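Local coordinates for anthrone oxidase-like protein (Streptomyces ambofaciens, PDB 5F9P) that catalyses a carbon-carbon bond cleavage, the oxidative opening of ring B, in atypical angucycline biosynthesis, probably acting as a monooxygenase, at residues A[129-134]-A[211-216]; A[159-164]-A[173-178]; A[19-24]-A[53-58]. One frame throughout, in Å; residues are numbered along the deposited sequence.

Contact 1 of 3, residues A[129-134]-A[211-216]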
loop_
_atom_site.group_PDB
_atom_site.type_symbol
_atom_site.label_atom_id
_atom_site.label_comp_id
_atom_site.label_asym_id
_atom_site.label_seq_id
_atom_site.Cartn_x
_atom_site.Cartn_y
_atom_site.Cartn_z
ATOM N N PRO A 129 9.252 -7.794 -6.227
ATOM C CA PRO A 129 10.003 -8.941 -5.705
ATOM C C PRO A 129 11.484 -8.663 -5.971
ATOM O O PRO A 129 11.826 -8.209 -7.063
ATOM C CB PRO A 129 9.500 -10.117 -6.557
ATOM C CG PRO A 129 9.038 -9.494 -7.822
ATOM C CD PRO A 129 8.541 -8.106 -7.477
ATOM N N VAL A 130 12.340 -8.899 -4.985
ATOM C CA VAL A 130 13.772 -8.641 -5.146
ATOM C C VAL A 130 14.590 -9.851 -4.717
ATOM O O VAL A 130 14.085 -10.753 -4.050
ATOM C CB VAL A 130 14.219 -7.428 -4.304
ATOM C CG1 VAL A 130 13.504 -6.149 -4.782
ATOM C CG2 VAL A 130 13.937 -7.689 -2.848
ATOM N N THR A 131 15.854 -9.873 -5.112
ATOM C CA THR A 131 16.748 -10.920 -4.665
ATOM C C THR A 131 16.992 -10.686 -3.192
ATOM O O THR A 131 17.002 -9.537 -2.733
ATOM C CB THR A 131 18.085 -10.896 -5.422
ATOM O OG1 THR A 131 18.728 -9.640 -5.199
ATOM C CG2 THR A 131 17.861 -11.086 -6.923
ATOM N N PRO A 132 17.169 -11.771 -2.436
ATOM C CA PRO A 132 17.500 -11.653 -1.013
ATOM C C PRO A 132 18.814 -10.895 -0.879
ATOM O O PRO A 132 18.953 -10.034 -0.005
ATOM C CB PRO A 132 17.669 -13.109 -0.573
ATOM C CG PRO A 132 16.943 -13.915 -1.608
ATOM C CD PRO A 132 17.112 -13.171 -2.887
ATOM N N GLN A 133 19.756 -11.184 -1.775
ATOM C CA GLN A 133 21.022 -10.463 -1.796
ATOM C C GLN A 133 20.809 -8.956 -2.005
ATOM O O GLN A 133 21.492 -8.132 -1.392
ATOM C CB GLN A 133 21.951 -11.033 -2.882
ATOM C CG GLN A 133 23.371 -10.451 -2.863
ATOM C CD GLN A 133 24.251 -11.031 -1.746
ATOM O OE1 GLN A 133 24.080 -12.181 -1.347
ATOM N NE2 GLN A 133 25.202 -10.238 -1.259
ATOM N N GLY A 134 19.863 -8.589 -2.864
ATOM C CA GLY A 134 19.711 -7.194 -3.250
ATOM C C GLY A 134 18.650 -6.372 -2.522
ATOM O O GLY A 134 18.413 -5.225 -2.879
ATOM N N VAL A 211 18.099 -5.689 -9.262
ATOM C CA VAL A 211 17.814 -6.680 -8.231
ATOM C C VAL A 211 16.364 -7.151 -8.186
ATOM O O VAL A 211 15.998 -7.908 -7.295
ATOM C CB VAL A 211 18.237 -6.190 -6.813
ATOM C CG1 VAL A 211 19.733 -5.867 -6.765
ATOM C CG2 VAL A 211 17.419 -4.985 -6.403
ATOM N N VAL A 212 15.546 -6.712 -9.140
ATOM C CA VAL A 212 14.185 -7.240 -9.288
ATOM C C VAL A 212 14.215 -8.716 -9.700
ATOM O O VAL A 212 14.914 -9.092 -10.641
ATOM C CB VAL A 212 13.365 -6.432 -10.329
ATOM C CG1 VAL A 212 12.098 -7.178 -10.710
ATOM C CG2 VAL A 212 13.028 -5.040 -9.781
ATOM N N ALA A 213 13.446 -9.543 -9.002
ATOM C CA ALA A 213 13.497 -10.985 -9.203
ATOM C C ALA A 213 12.130 -11.545 -9.588
ATOM O O ALA A 213 11.569 -12.383 -8.882
ATOM C CB ALA A 213 14.000 -11.663 -7.942
ATOM N N GLY A 214 11.582 -11.078 -10.697
ATOM C CA GLY A 214 10.225 -11.456 -11.064
ATOM C C GLY A 214 9.443 -10.236 -11.510
ATOM O O GLY A 214 9.973 -9.128 -11.485
ATOM N N GLU A 215 8.193 -10.429 -11.921
ATOM C CA GLU A 215 7.372 -9.325 -12.396
ATOM C C GLU A 215 6.881 -8.498 -11.210
ATOM O O GLU A 215 6.249 -9.030 -10.294
ATOM C CB GLU A 215 6.180 -9.835 -13.233
ATOM C CG GLU A 215 5.349 -8.689 -13.865
ATOM C CD GLU A 215 4.193 -9.154 -14.764
ATOM O OE1 GLU A 215 3.519 -8.275 -15.362
ATOM O OE2 GLU A 215 3.954 -10.379 -14.877
ATOM N N PRO A 216 7.202 -7.201 -11.198
ATOM C CA PRO A 216 6.612 -6.358 -10.149
ATOM C C PRO A 216 5.117 -6.176 -10.415
ATOM O O PRO A 216 4.675 -6.367 -11.557
ATOM C CB PRO A 216 7.352 -5.022 -10.306
ATOM C CG PRO A 216 8.605 -5.353 -11.134
ATOM C CD PRO A 216 8.185 -6.475 -12.023
#

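Contact 2 of 3, residues A[159-164]-A[173-178]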
loop_
_atom_site.group_PDB
_atom_site.type_symbol
_atom_site.label_atom_id
_atom_site.label_comp_id
_atom_site.label_asym_id
_atom_site.label_seq_id
_atom_site.Cartn_x
_atom_site.Cartn_y
_atom_site.Cartn_z
ATOM N N VAL A 159 6.384 6.656 0.570
ATOM C CA VAL A 159 6.663 5.687 1.622
ATOM C C VAL A 159 7.337 4.460 1.016
ATOM O O VAL A 159 6.862 3.921 0.005
ATOM C CB VAL A 159 5.354 5.226 2.317
ATOM C CG1 VAL A 159 5.670 4.230 3.423
ATOM C CG2 VAL A 159 4.571 6.436 2.866
ATOM N N VAL A 160 8.434 4.015 1.619
ATOM C CA VAL A 160 9.091 2.786 1.166
ATOM C C VAL A 160 8.972 1.763 2.267
ATOM O O VAL A 160 9.371 2.020 3.398
ATOM C CB VAL A 160 10.593 3.011 0.834
ATOM C CG1 VAL A 160 11.263 1.703 0.395
ATOM C CG2 VAL A 160 10.750 4.088 -0.243
ATOM N N LEU A 161 8.415 0.604 1.947
ATOM C CA LEU A 161 8.261 -0.453 2.935
ATOM C C LEU A 161 9.154 -1.645 2.627
ATOM O O LEU A 161 9.325 -2.034 1.461
ATOM C CB LEU A 161 6.808 -0.924 2.995
ATOM C CG LEU A 161 5.726 0.152 3.103
ATOM C CD1 LEU A 161 4.336 -0.483 3.028
ATOM C CD2 LEU A 161 5.890 0.871 4.404
ATOM N N LYS A 162 9.708 -2.228 3.686
ATOM C CA LYS A 162 10.465 -3.471 3.596
ATOM C C LYS A 162 9.552 -4.637 3.919
ATOM O O LYS A 162 8.961 -4.684 4.997
ATOM C CB LYS A 162 11.619 -3.461 4.598
ATOM C CG LYS A 162 12.418 -4.764 4.623
ATOM C CD LYS A 162 13.457 -4.774 5.751
ATOM C CE LYS A 162 14.277 -6.065 5.723
ATOM N NZ LYS A 162 15.306 -6.120 6.810
ATOM N N GLY A 163 9.444 -5.581 2.995
ATOM C CA GLY A 163 8.611 -6.740 3.201
ATOM C C GLY A 163 9.217 -7.650 4.254
ATOM O O GLY A 163 10.398 -8.002 4.160
ATOM N N LEU A 164 8.409 -8.019 5.251
ATOM C CA LEU A 164 8.824 -8.935 6.326
ATOM C C LEU A 164 8.448 -10.390 6.038
ATOM O O LEU A 164 9.258 -11.303 6.205
ATOM C CB LEU A 164 8.203 -8.504 7.659
ATOM C CG LEU A 164 8.711 -7.158 8.164
ATOM C CD1 LEU A 164 8.252 -6.901 9.594
ATOM C CD2 LEU A 164 10.236 -7.114 8.054
ATOM N N PHE A 173 10.662 -8.961 -0.758
ATOM C CA PHE A 173 9.954 -7.940 -1.516
ATOM C C PHE A 173 10.037 -6.572 -0.842
ATOM O O PHE A 173 10.260 -6.470 0.366
ATOM C CB PHE A 173 8.491 -8.353 -1.748
ATOM C CG PHE A 173 7.674 -8.403 -0.500
ATOM C CD1 PHE A 173 7.702 -9.525 0.324
ATOM C CD2 PHE A 173 6.873 -7.333 -0.144
ATOM C CE1 PHE A 173 6.940 -9.576 1.491
ATOM C CE2 PHE A 173 6.107 -7.370 1.018
ATOM C CZ PHE A 173 6.143 -8.489 1.838
ATOM N N VAL A 174 9.889 -5.516 -1.635
ATOM C CA VAL A 174 9.830 -4.164 -1.090
ATOM C C VAL A 174 8.700 -3.455 -1.794
ATOM O O VAL A 174 8.219 -3.917 -2.830
ATOM C CB VAL A 174 11.121 -3.368 -1.282
ATOM C CG1 VAL A 174 12.285 -4.087 -0.638
ATOM C CG2 VAL A 174 11.383 -3.130 -2.760
ATOM N N ILE A 175 8.267 -2.337 -1.229
ATOM C CA ILE A 175 7.089 -1.665 -1.751
ATOM C C ILE A 175 7.338 -0.188 -1.835
ATOM O O ILE A 175 7.959 0.402 -0.943
ATOM C CB ILE A 175 5.850 -1.920 -0.853
ATOM C CG1 ILE A 175 5.333 -3.339 -1.075
ATOM C CG2 ILE A 175 4.749 -0.878 -1.126
ATOM C CD1 ILE A 175 4.304 -3.781 -0.058
ATOM N N SER A 176 6.865 0.396 -2.930
ATOM C CA SER A 176 6.893 1.829 -3.134
ATOM C C SER A 176 5.454 2.339 -3.093
ATOM O O SER A 176 4.616 1.877 -3.869
ATOM C CB SER A 176 7.487 2.130 -4.516
ATOM O OG SER A 176 7.407 3.514 -4.793
ATOM N N TYR A 177 5.167 3.288 -2.211
ATOM C CA TYR A 177 3.806 3.826 -2.079
ATOM C C TYR A 177 3.913 5.349 -2.094
ATOM O O TYR A 177 4.475 5.935 -1.174
ATOM C CB TYR A 177 3.186 3.326 -0.765
ATOM C CG TYR A 177 1.801 3.846 -0.421
ATOM C CD1 TYR A 177 1.628 5.098 0.151
ATOM C CD2 TYR A 177 0.667 3.067 -0.649
ATOM C CE1 TYR A 177 0.356 5.571 0.481
ATOM C CE2 TYR A 177 -0.597 3.524 -0.325
ATOM C CZ TYR A 177 -0.751 4.774 0.241
ATOM O OH TYR A 177 -2.019 5.221 0.564
ATOM N N SER A 178 3.419 5.983 -3.157
ATOM C CA SER A 178 3.545 7.427 -3.315
ATOM C C SER A 178 2.206 8.156 -3.525
ATOM O O SER A 178 1.227 7.570 -3.995
ATOM C CB SER A 178 4.543 7.783 -4.434
ATOM O OG SER A 178 4.174 7.269 -5.706
HETATM O O HOH W 1 11.254 -9.423 1.934
#

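Contact 3 of 3, residues A[19-24]-A[53-58]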
loop_
_atom_site.group_PDB
_atom_site.type_symbol
_atom_site.label_atom_id
_atom_site.label_comp_id
_atom_site.label_asym_id
_atom_site.label_seq_id
_atom_site.Cartn_x
_atom_site.Cartn_y
_atom_site.Cartn_z
ATOM N N ASP A 19 -11.024 -9.036 -12.034
ATOM C CA ASP A 19 -11.125 -8.895 -13.490
ATOM C C ASP A 19 -12.352 -8.150 -14.035
ATOM O O ASP A 19 -12.490 -8.013 -15.249
ATOM C CB ASP A 19 -10.977 -10.260 -14.180
ATOM C CG ASP A 19 -12.038 -11.254 -13.751
ATOM O OD1 ASP A 19 -12.928 -10.892 -12.944
ATOM O OD2 ASP A 19 -11.990 -12.404 -14.237
ATOM N N THR A 20 -13.236 -7.671 -13.160
ATOM C CA THR A 20 -14.348 -6.830 -13.599
ATOM C C THR A 20 -14.568 -5.704 -12.609
ATOM O O THR A 20 -14.270 -5.847 -11.420
ATOM C CB THR A 20 -15.693 -7.611 -13.750
ATOM O OG1 THR A 20 -16.255 -7.880 -12.459
ATOM C CG2 THR A 20 -15.498 -8.915 -14.501
ATOM N N PRO A 21 -15.102 -4.576 -13.095
ATOM C CA PRO A 21 -15.389 -3.453 -12.202
ATOM C C PRO A 21 -16.485 -3.811 -11.212
ATOM O O PRO A 21 -16.534 -3.196 -10.155
ATOM C CB PRO A 21 -15.863 -2.347 -13.154
ATOM C CG PRO A 21 -16.323 -3.064 -14.387
ATOM C CD PRO A 21 -15.475 -4.299 -14.496
ATOM N N GLU A 22 -17.332 -4.787 -11.538
ATOM C CA GLU A 22 -18.393 -5.206 -10.620
ATOM C C GLU A 22 -17.801 -5.920 -9.410
ATOM O O GLU A 22 -18.232 -5.706 -8.274
ATOM C CB GLU A 22 -19.408 -6.127 -11.313
ATOM C CG GLU A 22 -20.307 -5.424 -12.331
ATOM C CD GLU A 22 -19.637 -5.244 -13.686
ATOM O OE1 GLU A 22 -18.522 -5.781 -13.893
ATOM O OE2 GLU A 22 -20.238 -4.567 -14.549
ATOM N N LYS A 23 -16.815 -6.778 -9.657
ATOM C CA LYS A 23 -16.144 -7.465 -8.573
ATOM C C LYS A 23 -15.309 -6.491 -7.742
ATOM O O LYS A 23 -15.140 -6.690 -6.542
ATOM C CB LYS A 23 -15.283 -8.615 -9.093
ATOM C CG LYS A 23 -16.088 -9.785 -9.667
ATOM C CD LYS A 23 -15.146 -10.854 -10.204
ATOM C CE LYS A 23 -15.864 -11.916 -11.008
ATOM N NZ LYS A 23 -14.849 -12.787 -11.659
ATOM N N GLN A 24 -14.799 -5.436 -8.371
ATOM C CA GLN A 24 -14.094 -4.410 -7.611
ATOM C C GLN A 24 -15.035 -3.704 -6.640
ATOM O O GLN A 24 -14.691 -3.489 -5.482
ATOM C CB GLN A 24 -13.411 -3.381 -8.511
ATOM C CG GLN A 24 -12.713 -2.285 -7.699
ATOM C CD GLN A 24 -11.842 -1.392 -8.543
ATOM O OE1 GLN A 24 -11.139 -1.865 -9.431
ATOM N NE2 GLN A 24 -11.876 -0.091 -8.270
ATOM N N ASP A 53 -5.926 2.360 -12.506
ATOM C CA ASP A 53 -5.337 1.791 -13.725
ATOM C C ASP A 53 -5.971 0.447 -14.089
ATOM O O ASP A 53 -6.366 0.231 -15.230
ATOM C CB ASP A 53 -3.811 1.639 -13.604
ATOM C CG ASP A 53 -3.050 2.930 -13.916
ATOM O OD1 ASP A 53 -3.689 3.996 -14.079
ATOM O OD2 ASP A 53 -1.797 2.872 -13.990
ATOM N N SER A 54 -6.050 -0.470 -13.129
ATOM C CA SER A 54 -6.617 -1.796 -13.394
ATOM C C SER A 54 -7.455 -2.226 -12.205
ATOM O O SER A 54 -7.323 -1.650 -11.125
ATOM C CB SER A 54 -5.521 -2.828 -13.667
ATOM O OG SER A 54 -4.600 -2.863 -12.599
ATOM N N HIS A 55 -8.326 -3.214 -12.407
ATOM C CA HIS A 55 -9.254 -3.626 -11.356
ATOM C C HIS A 55 -8.538 -4.270 -10.186
ATOM O O HIS A 55 -7.685 -5.142 -10.362
ATOM C CB HIS A 55 -10.306 -4.590 -11.899
ATOM C CG HIS A 55 -10.990 -4.089 -13.129
ATOM N ND1 HIS A 55 -11.662 -2.888 -13.164
ATOM C CD2 HIS A 55 -11.101 -4.622 -14.368
ATOM C CE1 HIS A 55 -12.159 -2.701 -14.375
ATOM N NE2 HIS A 55 -11.827 -3.735 -15.125
ATOM N N GLY A 56 -8.894 -3.832 -8.988
ATOM C CA GLY A 56 -8.383 -4.438 -7.778
ATOM C C GLY A 56 -8.530 -3.435 -6.660
ATOM O O GLY A 56 -9.005 -2.333 -6.895
ATOM N N THR A 57 -8.115 -3.818 -5.457
ATOM C CA THR A 57 -8.174 -2.942 -4.297
ATOM C C THR A 57 -6.939 -3.143 -3.421
ATOM O O THR A 57 -6.172 -4.088 -3.606
ATOM C CB THR A 57 -9.409 -3.251 -3.420
ATOM O OG1 THR A 57 -9.346 -4.616 -2.989
ATOM C CG2 THR A 57 -10.689 -3.028 -4.196
ATOM N N LEU A 58 -6.775 -2.259 -2.444
ATOM C CA LEU A 58 -5.653 -2.331 -1.521
ATOM C C LEU A 58 -6.099 -1.789 -0.177
ATOM O O LEU A 58 -6.688 -0.712 -0.104
ATOM C CB LEU A 58 -4.463 -1.511 -2.047
ATOM C CG LEU A 58 -3.269 -1.325 -1.104
ATOM C CD1 LEU A 58 -2.541 -2.639 -0.879
ATOM C CD2 LEU A 58 -2.303 -0.260 -1.638
HETATM O O HOH W 2 -11.439 -0.729 -11.846
#

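Contact 1 of 3, residues A[129-134]-A[211-216]
The carbonyl oxygen of Val211 is held by two consecutive residues of the facing segment 129-134. The backbone Thr131 N donates to Val211 O at 2.9 Å, arriving nearly along the C=O axis, while the CA-H of Val130 adds a weaker contact, with Val130 CA 3.2 Å from Val211 O. The reciprocal grip falls on Pro129 O, which accepts from Ala213 N at 2.9 Å. That bond is almost straight at hydrogen (170°), yet its donor stands well above the carbonyl plane; Val212 CA brings a further C-H toward the same oxygen. Together they make a single bridge pairing Val130 with Val212.

Side chains pack around this bridge. The CD of Pro129 lies 3.7 Å from Pro216 CA, and the methyl of Ala213 sits 3.7 Å from Val130 C. Thr131 and Val211 cross at about a right angle. With chi1 at 60°, Thr131 OG1 is placed between its own N and carbonyl carbon, where it takes a weak bond from Gly134 N. Glycine at this N-cap, having no side chain, lets Val211 CG1 come within 3.8 Å of Gly134 CA.

Val130 and Val211 both also rest on Ala138 of helix 135-142. An isolated bridge thus ties the end of strand 122-130 to the loop joining helix 199-211 to strand 217-228, at the surface of an alpha+beta barrel built from ferredoxin-like βαββαβ halves.

Contact 2 of 3, residues A[159-164]-A[173-178]
Backbone bonds come first in this antiparallel pairing, where Val159 faces Tyr177 and Leu161 faces Ile175 as hydrogen-bonded pairs. The shortest runs from Val159 N to Tyr177 O at 2.7 Å, and Gly163 N to Phe173 O continues the ladder at 2.9 Å. There the reciprocal bond is replaced by a bridging water, 2.8 Å from Gly163 O and accepting from Phe173 N at 2.8 Å.

The aromatic contact lies beside that water. Phe173 CG occupies the crowded position between backbone N and carbonyl carbon (chi1 67°), and the ring reaches over the facing glycine. Gly163 CA stands 3.5 Å from the ring centroid, 21° off the normal, displaced toward the rim with CZ its nearest atom. This CH-pi contact is the pattern known as aromatic rescue of glycine.

Apolar contacts divide between two faces. Leu161 and Ile175 meet CB to CB at 4.1 Å and cross obliquely, on the face that also carries Val159 and Tyr177; both reach Leu13 of strand 10-17. On the other face, Val160 and Val174 pack on Leu139 of helix 135-142.

Polar ends find partners nearby: Tyr177 OH bonds His49, and Ser176 OG bonds His158 and a glycerol, probably from the crystallisation liquor. The chemistry implies a hairpin whose paired backbone bonds give way, toward its turn, to one direct bond, a water bridge and a ring over glycine, with Ser176 a polar site on the otherwise apolar Val160/Val174 face.

Contact 3 of 3, residues A[19-24]-A[53-58]
The imidazole of His55 lies against the start of helix 21-37, one face laid on its first peptide. Thr20 C and Pro21 N both stand over the ring centre, Pro21 N being 3.7 Å above the plane. Pro21 CD approaches the same ring in a CH-pi contact, 4.0 Å from the centroid and 29° off the normal; the proline and histidine side chains run side by side, pointing the same way. At the ring's edge, in its plane, lies Gln24 OE1.

This amide oxygen is the polar centre of the contact. It accepts from Gly56 N at 3.0 Å, the donor sitting above the amide's carbonyl plane. A water gives it a second bond, at 2.7 Å from Gln24 OE1; the same water lies close to His55 ND1, at a separation too short to be relied on. Gln24 CG is anti to the backbone N (chi1 178°) and the chain continues extended, sliding past Thr57 in the opposite direction, with Gln24 CG 4.1 Å from Thr57 CG2. The other end of the amide is held too, since Gln24 NE2 donates to Gly51 O, so the whole group ties the helix to the chain on both sides of the turn.

Within the helix start, Thr20 is the N-cap residue, and its OG1 accepts from Lys23 N at 3.1 Å. A salt bridge from Lys23 NZ to Asp19 OD1 (3.0 Å), on the syn lone pair of that oxygen, straps the turn beside it.

The contact fastens the first turn of helix 21-37 over the link between strands 43-51 and 56-63. Further along, Thr57 packs against Leu27, Ile28 and Met31 of that helix, while its backbone bonds to Phe16 of strand 10-17.

All three contacts reach the same closed eight-stranded barrel. Contacts 1 and 2 have centres about 13 Å apart and touch: Val130 CG1 lies 4.2 Å from Val174 CG2, because strands 122-130 and 172-180 are neighbours. Along the chain, contact 2 is nested inside the loop that contact 1 closes. Contact 3 belongs to the earlier part of the chain; its centre is about 22 Å from that of contact 2, although their nearest atoms are about 4 Å apart, without touching, and about 26 Å from that of contact 1, with nearest atoms about 10 Å apart. His49 joins contacts 2 and 3, bonding Tyr177 OH and pairing by backbone with Leu58. The glycerol at Ser176 of contact 2 may mark a pocket.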